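Local coordinates for probable spore coat polysaccharide biosynthesis protein E (PDB 3G8R) that probably condenses a sugar with phosphoenolpyruvate, as sialic acid synthases of the NeuB family do, and binds zinc in its barrel domain, at residues 278-283 / 299-304; 285-290 / 327-332; 165-170 / 219-224. All coordinates share one frame; numbering follows the deposited sequence.

Interaction 3 lies inside the TIM barrel of the NeuB family, with its centre about 8 Å from that of the chain, whereas interactions 1 and 2 belong to the small SAF domain at the far end of an extended connection. Interactions 1 and 2 have centres about 14 Å apart and touch: Thr285 CG2 packs 3.5 Å from Ser300 CB. Interaction 3 is about 53 Å from interaction 1 and about 65 Å from interaction 2, centre to centre. Its Glu223 side chain lies about 5 Å from the zinc bound by His202 and His225. Across the dimer the SAF domain of one subunit meets the barrel domain of the other, where Arg280 of interaction 1 forms salt bridges with Glu101 and Asp124 of the second subunit.

Interaction 1. Residues 278-283 / 299-304; sequences LRRGVF and VSFAFP
Four backbone hydrogen bonds tie strand 281-283 to strand 299-302 as an antiparallel pair. Phe283 exchanges two with Ser300, and the one from Phe283 N to Ser300 O is almost straight (177° at the hydrogen). Gly281 exchanges two with Ala302; here Gly281 N comes within 2.6 Å of Ala302 O but stands above the carbonyl plane, a bent bond at the end of the ladder. Arg280, just before the strand, can be traced outward. From CB the chain brings CG alongside the neighbouring backbone, 3.6 Å from Ala302 N. CD then begins a bend at chi3 (40°) that sets one face of the guanidinium against Phe301 CB. NE, CZ and NH1 all face this atom, which sits over the centre of the guanidinium, 3.9 Å from CZ. NH2 approaches the ring obliquely, 4.1 Å from Phe301 CD2, with the guanidinium and ring planes 46° apart. The tip ends in salt bridges, NH1 to Glu101 and NH2 to Asp124 of the second subunit. This strand pair belongs to the SAF domain, which in sialic acid synthases of the NeuB family lies against the barrel of the partner subunit, and a long, charged arginine suits a place at such a boundary. Phe301 also meets Val282: CG2 of the valine comes to the ring edge, in plane, 3.8 Å from Phe301 CD1, and its other methyl, CG1, packs 3.8 Å from Val299 CB. A branched valine can thus fill both positions at once. On the other face of the sheet, Phe283 puts CE2 3.9 Å from Ala302 CB, with Ala302 O at the ring edge; the small alanine admits the broad ring, which stacks on His55 of the second subunit.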
# COMPACT_ATOMS: atom_id res chain seq x y z
N LEU A 278 -17.65 -1.75 -26.49
CA LEU A 278 -18.66 -1.16 -25.63
C LEU A 278 -18.89 0.30 -25.94
O LEU A 278 -19.78 0.91 -25.34
CB LEU A 278 -18.32 -1.32 -24.14
CG LEU A 278 -18.39 -2.75 -23.57
CD1 LEU A 278 -17.31 -3.02 -22.47
CD2 LEU A 278 -19.78 -3.06 -23.06
N ARG A 279 -18.11 0.83 -26.88
CA ARG A 279 -18.19 2.23 -27.30
C ARG A 279 -19.32 2.56 -28.28
O ARG A 279 -19.84 1.70 -28.98
CB ARG A 279 -16.89 2.68 -27.96
CG ARG A 279 -15.73 2.58 -27.07
CD ARG A 279 -14.65 3.48 -27.49
NE ARG A 279 -14.02 3.94 -26.27
CZ ARG A 279 -12.75 3.71 -25.94
NH1 ARG A 279 -11.96 3.05 -26.77
NH2 ARG A 279 -12.28 4.17 -24.77
N ARG A 280 -19.64 3.85 -28.35
CA ARG A 280 -20.74 4.36 -29.14
C ARG A 280 -20.20 4.79 -30.51
O ARG A 280 -19.30 5.63 -30.60
CB ARG A 280 -21.32 5.55 -28.39
CG ARG A 280 -22.78 5.45 -28.09
CD ARG A 280 -23.18 6.19 -26.84
NE ARG A 280 -22.52 7.49 -26.68
CZ ARG A 280 -23.17 8.64 -26.56
NH1 ARG A 280 -24.48 8.64 -26.58
NH2 ARG A 280 -22.52 9.78 -26.41
N GLY A 281 -20.72 4.20 -31.58
CA GLY A 281 -20.29 4.54 -32.93
C GLY A 281 -21.12 5.69 -33.45
O GLY A 281 -22.19 5.98 -32.92
N VAL A 282 -20.62 6.35 -34.50
CA VAL A 282 -21.30 7.48 -35.06
C VAL A 282 -21.96 7.02 -36.33
O VAL A 282 -21.28 6.51 -37.23
CB VAL A 282 -20.30 8.58 -35.41
CG1 VAL A 282 -21.02 9.78 -36.02
CG2 VAL A 282 -19.59 8.97 -34.22
N PHE A 283 -23.27 7.22 -36.41
CA PHE A 283 -24.04 6.81 -37.59
C PHE A 283 -24.65 8.01 -38.26
O PHE A 283 -25.04 8.96 -37.59
CB PHE A 283 -25.18 5.86 -37.19
CG PHE A 283 -24.72 4.52 -36.67
CD1 PHE A 283 -24.71 3.41 -37.51
CD2 PHE A 283 -24.29 4.37 -35.35
CE1 PHE A 283 -24.29 2.16 -37.02
CE2 PHE A 283 -23.86 3.12 -34.85
CZ PHE A 283 -23.87 2.01 -35.69
N VAL A 299 -25.90 13.08 -38.00
CA VAL A 299 -25.35 11.94 -37.25
C VAL A 299 -26.03 11.69 -35.91
O VAL A 299 -26.61 12.59 -35.32
CB VAL A 299 -23.89 12.12 -36.85
CG1 VAL A 299 -23.03 12.50 -38.02
CG2 VAL A 299 -23.79 13.15 -35.73
N SER A 300 -25.90 10.46 -35.42
CA SER A 300 -26.32 10.07 -34.09
C SER A 300 -25.33 9.05 -33.51
O SER A 300 -24.53 8.46 -34.22
CB SER A 300 -27.74 9.49 -34.14
OG SER A 300 -27.77 8.19 -34.71
N PHE A 301 -25.40 8.83 -32.22
CA PHE A 301 -24.48 7.91 -31.59
C PHE A 301 -25.23 6.70 -31.12
O PHE A 301 -26.33 6.81 -30.61
CB PHE A 301 -23.76 8.58 -30.43
CG PHE A 301 -23.23 9.91 -30.77
CD1 PHE A 301 -22.26 10.06 -31.75
CD2 PHE A 301 -23.74 11.04 -30.17
CE1 PHE A 301 -21.77 11.30 -32.10
CE2 PHE A 301 -23.27 12.27 -30.52
CZ PHE A 301 -22.28 12.41 -31.47
N ALA A 302 -24.61 5.54 -31.24
CA ALA A 302 -25.28 4.30 -30.91
C ALA A 302 -24.23 3.25 -30.94
O ALA A 302 -23.20 3.43 -31.58
CB ALA A 302 -26.33 4.01 -31.93
N PHE A 303 -24.48 2.16 -30.25
CA PHE A 303 -23.52 1.09 -30.17
C PHE A 303 -24.05 -0.20 -30.79
O PHE A 303 -25.27 -0.39 -30.88
CB PHE A 303 -23.18 0.90 -28.71
CG PHE A 303 -23.35 -0.49 -28.20
CD1 PHE A 303 -22.25 -1.16 -27.65
CD2 PHE A 303 -24.59 -1.11 -28.17
CE1 PHE A 303 -22.37 -2.49 -27.13
CE2 PHE A 303 -24.75 -2.43 -27.64
CZ PHE A 303 -23.62 -3.12 -27.12
N PRO A 304 -23.13 -1.13 -31.16
CA PRO A 304 -21.67 -1.07 -31.03
C PRO A 304 -21.03 -0.68 -32.35
O PRO A 304 -21.69 -0.73 -33.37
CB PRO A 304 -21.32 -2.48 -30.67
CG PRO A 304 -22.27 -3.26 -31.44
CD PRO A 304 -23.55 -2.49 -31.50

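Interaction 2. Residues 285-290 / 327-332; sequences TRPVAA and IAADAP
The backbones of 285-288 and 327-330 run nearly opposite ways, 169° apart, and join at one antiparallel bridge, the hydrogen-bonded pair Val288 and Ile327. These are loops of the SAF domain, one following strand 281-284 and the other strand 321-323, so the bridge ties two chain segments beyond its short strands. Each residue of the pair uses both its N-H and its C=O: Val288 N donates to Ile327 O at 2.9 Å, almost straight at 175°, and Ile327 N donates to Val288 O at 2.7 Å. Each donor lies in the plane of the carbonyl it meets. Next to the pair, Pro287, which has no N-H to offer, still presents its CA hydrogen to Ile327 O. Val288 and Ile327 lie side by side and point the same way, with Val288 CB 3.9 Å from Ile327 CG1. Both are buried, and beta-branched residues suit such extended, covered positions; Val288 packs further on Leu294, and Ile327 on Ala284. Beyond the bridge, the second segment folds into a type II beta turn from Ala328 to Ala331, closed by Ala331 N donating to Ala328 O at 3.2 Å. Asp330 holds the third place of this turn with a positive phi (64°), a conformation aspartate tolerates better than the beta-branched residues. The turn lifts Ala329 so that its CB points at the opposite backbone, 3.6 Å from Pro287 N and 3.7 Å from Arg286 C. A bare methyl fits against that peptide, and it also meets the proline ring, 4.0 Å from Pro287 CD. At the Thr285 end of the contact, Asp330 OD2 stands 4.2 Å from Thr285 CA.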
# COMPACT_ATOMS: atom_id res chain seq x y z
N THR A 285 -27.79 9.81 -39.87
CA THR A 285 -29.23 9.71 -39.64
C THR A 285 -30.02 10.03 -40.92
O THR A 285 -31.25 9.87 -40.96
CB THR A 285 -29.69 10.63 -38.50
OG1 THR A 285 -29.43 11.97 -38.86
CG2 THR A 285 -28.93 10.35 -37.27
N ARG A 286 -29.28 10.41 -41.96
CA ARG A 286 -29.76 11.20 -43.09
C ARG A 286 -28.69 11.05 -44.19
O ARG A 286 -27.51 11.01 -43.89
CB ARG A 286 -29.85 12.64 -42.59
CG ARG A 286 -30.00 13.72 -43.57
CD ARG A 286 -30.42 14.94 -42.80
NE ARG A 286 -31.88 15.00 -42.60
CZ ARG A 286 -32.54 14.72 -41.47
NH1 ARG A 286 -33.86 14.82 -41.42
NH2 ARG A 286 -31.89 14.31 -40.37
N PRO A 287 -29.09 10.97 -45.48
CA PRO A 287 -27.98 10.82 -46.42
C PRO A 287 -27.06 12.03 -46.35
O PRO A 287 -27.52 13.15 -46.21
CB PRO A 287 -28.67 10.76 -47.80
CG PRO A 287 -30.13 10.69 -47.53
CD PRO A 287 -30.36 11.25 -46.17
N VAL A 288 -25.76 11.78 -46.42
CA VAL A 288 -24.77 12.83 -46.36
C VAL A 288 -23.98 12.77 -47.66
O VAL A 288 -23.34 11.77 -47.96
CB VAL A 288 -23.79 12.63 -45.14
CG1 VAL A 288 -22.63 13.66 -45.17
CG2 VAL A 288 -24.54 12.68 -43.84
N ALA A 289 -24.04 13.87 -48.42
CA ALA A 289 -23.37 13.99 -49.72
C ALA A 289 -21.87 14.16 -49.58
O ALA A 289 -21.36 14.46 -48.50
CB ALA A 289 -23.95 15.14 -50.51
N ALA A 290 -21.16 13.96 -50.68
CA ALA A 290 -19.74 14.25 -50.71
C ALA A 290 -19.54 15.72 -50.36
O ALA A 290 -20.32 16.58 -50.76
CB ALA A 290 -19.16 13.93 -52.07
N ILE A 327 -22.37 9.28 -47.71
CA ILE A 327 -22.73 8.31 -46.69
C ILE A 327 -24.23 8.03 -46.76
O ILE A 327 -25.03 8.96 -46.68
CB ILE A 327 -22.41 8.82 -45.26
CG1 ILE A 327 -21.17 9.74 -45.24
CG2 ILE A 327 -22.32 7.61 -44.25
CD1 ILE A 327 -19.92 9.17 -44.60
N ALA A 328 -24.62 6.77 -46.86
CA ALA A 328 -26.04 6.44 -46.88
C ALA A 328 -26.65 6.70 -45.52
O ALA A 328 -25.98 6.59 -44.51
CB ALA A 328 -26.23 5.01 -47.26
N ALA A 329 -27.93 7.04 -45.48
CA ALA A 329 -28.61 7.16 -44.18
C ALA A 329 -28.59 5.86 -43.39
O ALA A 329 -28.61 4.75 -43.97
CB ALA A 329 -30.01 7.65 -44.35
N ASP A 330 -28.52 6.01 -42.06
CA ASP A 330 -28.46 4.92 -41.07
C ASP A 330 -27.19 4.07 -41.21
O ASP A 330 -27.02 3.04 -40.57
CB ASP A 330 -29.78 4.11 -41.05
CG ASP A 330 -30.97 4.91 -40.48
OD1 ASP A 330 -32.13 4.59 -40.83
OD2 ASP A 330 -30.78 5.86 -39.69
N ALA A 331 -26.26 4.56 -42.00
CA ALA A 331 -25.02 3.84 -42.15
C ALA A 331 -23.93 4.29 -41.19
O ALA A 331 -23.90 5.44 -40.75
CB ALA A 331 -24.53 3.93 -43.58
N PRO A 332 -23.03 3.38 -40.87
CA PRO A 332 -21.94 3.73 -39.97
C PRO A 332 -21.03 4.67 -40.68
O PRO A 332 -20.69 4.43 -41.83
CB PRO A 332 -21.25 2.39 -39.71
CG PRO A 332 -21.73 1.47 -40.80
CD PRO A 332 -23.06 1.95 -41.22

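Interaction 3. Residues 165-170 / 219-224; sequences TIMHCV and ATVFEK
Strands 165-168 and 221-224 cross at 51° between their N-to-C directions, with axes 8.5 Å apart at closest approach, too far for backbone pairing. They are the sixth and eighth strands of a TIM barrel, and strand 196-201 runs between them. What joins them is side chains that turn into the barrel interior. Met167, present as selenomethionine, carries most of the contact. Its chain, bent at chi2 and chi3, crosses Val221 at about a right angle and lays SE 3.6 Å from Val221 CG1. A flexible, unbranched, apolar chain suits this place, because it can reach across to the neighbour strand but one. Val221 also sends its other methyl, CG2, tip to tip against Thr165 CG2, at 4.0 Å, so the threonine turns its apolar branch to this core. Glu223 stands extended, with CG anti to the backbone N (chi1 -172°), and its carboxylate forms a salt bridge through OE2 with Lys116. The zinc ion, held by His202 and His225, lies about 5 Å from the Glu223 side chain. The methyl CE of Met167 rests 3.8 Å from Glu223 CB and 3.9 Å from Glu223 OE2.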
# COMPACT_ATOMS: atom_id res chain seq x y z
N THR A 165 19.49 4.06 5.06
CA THR A 165 18.22 3.39 4.93
C THR A 165 17.55 3.60 6.23
O THR A 165 18.15 3.38 7.27
CB THR A 165 18.44 1.92 4.66
OG1 THR A 165 19.08 1.81 3.38
CG2 THR A 165 17.15 1.14 4.62
N ILE A 166 16.29 4.01 6.21
CA ILE A 166 15.56 4.28 7.42
C ILE A 166 14.34 3.35 7.58
O ILE A 166 13.57 3.17 6.62
CB ILE A 166 15.19 5.72 7.39
CG1 ILE A 166 16.34 6.49 8.01
CG2 ILE A 166 13.86 6.00 8.13
CD1 ILE A 166 15.93 7.79 8.63
N MSE A 167 14.14 2.73 8.75
CA MSE A 167 13.12 1.67 8.79
C MSE A 167 11.99 1.94 9.74
O MSE A 167 12.20 2.35 10.83
CB MSE A 167 13.68 0.29 9.13
CG MSE A 167 14.99 -0.10 8.47
SE MSE A 167 14.91 -1.22 7.08
CE MSE A 167 14.37 -2.77 7.85
N HIS A 168 10.78 1.70 9.33
CA HIS A 168 9.70 1.80 10.29
C HIS A 168 9.83 0.59 11.20
O HIS A 168 10.19 -0.50 10.75
CB HIS A 168 8.34 1.90 9.59
CG HIS A 168 7.19 1.64 10.51
ND1 HIS A 168 6.89 2.47 11.58
CD2 HIS A 168 6.26 0.65 10.53
CE1 HIS A 168 5.84 1.99 12.21
NE2 HIS A 168 5.42 0.90 11.58
N CYS A 169 9.62 0.79 12.49
CA CYS A 169 9.34 -0.32 13.34
C CYS A 169 8.68 0.13 14.62
O CYS A 169 8.68 1.30 14.96
CB CYS A 169 10.57 -1.20 13.60
SG CYS A 169 11.82 -0.55 14.67
N VAL A 170 8.08 -0.84 15.29
CA VAL A 170 7.43 -0.59 16.54
C VAL A 170 8.08 -1.46 17.61
O VAL A 170 8.33 -2.67 17.42
CB VAL A 170 5.93 -0.88 16.44
CG1 VAL A 170 5.23 -0.44 17.70
CG2 VAL A 170 5.35 -0.16 15.23
N ALA A 219 8.20 0.39 0.75
CA ALA A 219 9.40 -0.08 1.45
C ALA A 219 10.16 -1.11 0.60
O ALA A 219 9.56 -1.86 -0.16
CB ALA A 219 9.04 -0.65 2.77
N THR A 220 11.48 -1.14 0.75
CA THR A 220 12.40 -1.81 -0.19
C THR A 220 13.39 -2.73 0.53
O THR A 220 14.21 -3.42 -0.09
CB THR A 220 13.12 -0.71 -0.93
OG1 THR A 220 12.31 -0.35 -2.04
CG2 THR A 220 14.54 -1.12 -1.43
N VAL A 221 13.32 -2.71 1.85
CA VAL A 221 14.22 -3.45 2.74
C VAL A 221 13.34 -3.92 3.86
O VAL A 221 12.49 -3.18 4.34
CB VAL A 221 15.22 -2.53 3.35
CG1 VAL A 221 16.01 -3.26 4.36
CG2 VAL A 221 16.10 -1.92 2.26
N PHE A 222 13.54 -5.16 4.26
CA PHE A 222 12.59 -5.80 5.15
C PHE A 222 13.35 -6.63 6.11
O PHE A 222 14.16 -7.44 5.71
CB PHE A 222 11.64 -6.65 4.32
CG PHE A 222 10.83 -5.86 3.32
CD1 PHE A 222 9.68 -5.17 3.71
CD2 PHE A 222 11.24 -5.77 1.99
CE1 PHE A 222 8.95 -4.41 2.79
CE2 PHE A 222 10.52 -5.03 1.06
CZ PHE A 222 9.37 -4.34 1.46
N GLU A 223 13.09 -6.44 7.40
CA GLU A 223 13.81 -7.18 8.44
C GLU A 223 12.81 -7.90 9.28
O GLU A 223 11.81 -7.30 9.68
CB GLU A 223 14.59 -6.22 9.31
CG GLU A 223 15.53 -6.82 10.30
CD GLU A 223 16.14 -5.75 11.20
OE1 GLU A 223 16.59 -6.08 12.31
OE2 GLU A 223 16.15 -4.56 10.79
N LYS A 224 13.10 -9.17 9.55
CA LYS A 224 12.29 -10.01 10.40
C LYS A 224 13.19 -10.89 11.25
O LYS A 224 14.22 -11.36 10.76
CB LYS A 224 11.40 -10.88 9.54
CG LYS A 224 10.66 -11.97 10.28
CD LYS A 224 9.22 -11.58 10.61
CE LYS A 224 8.30 -11.77 9.40
NZ LYS A 224 6.87 -11.64 9.78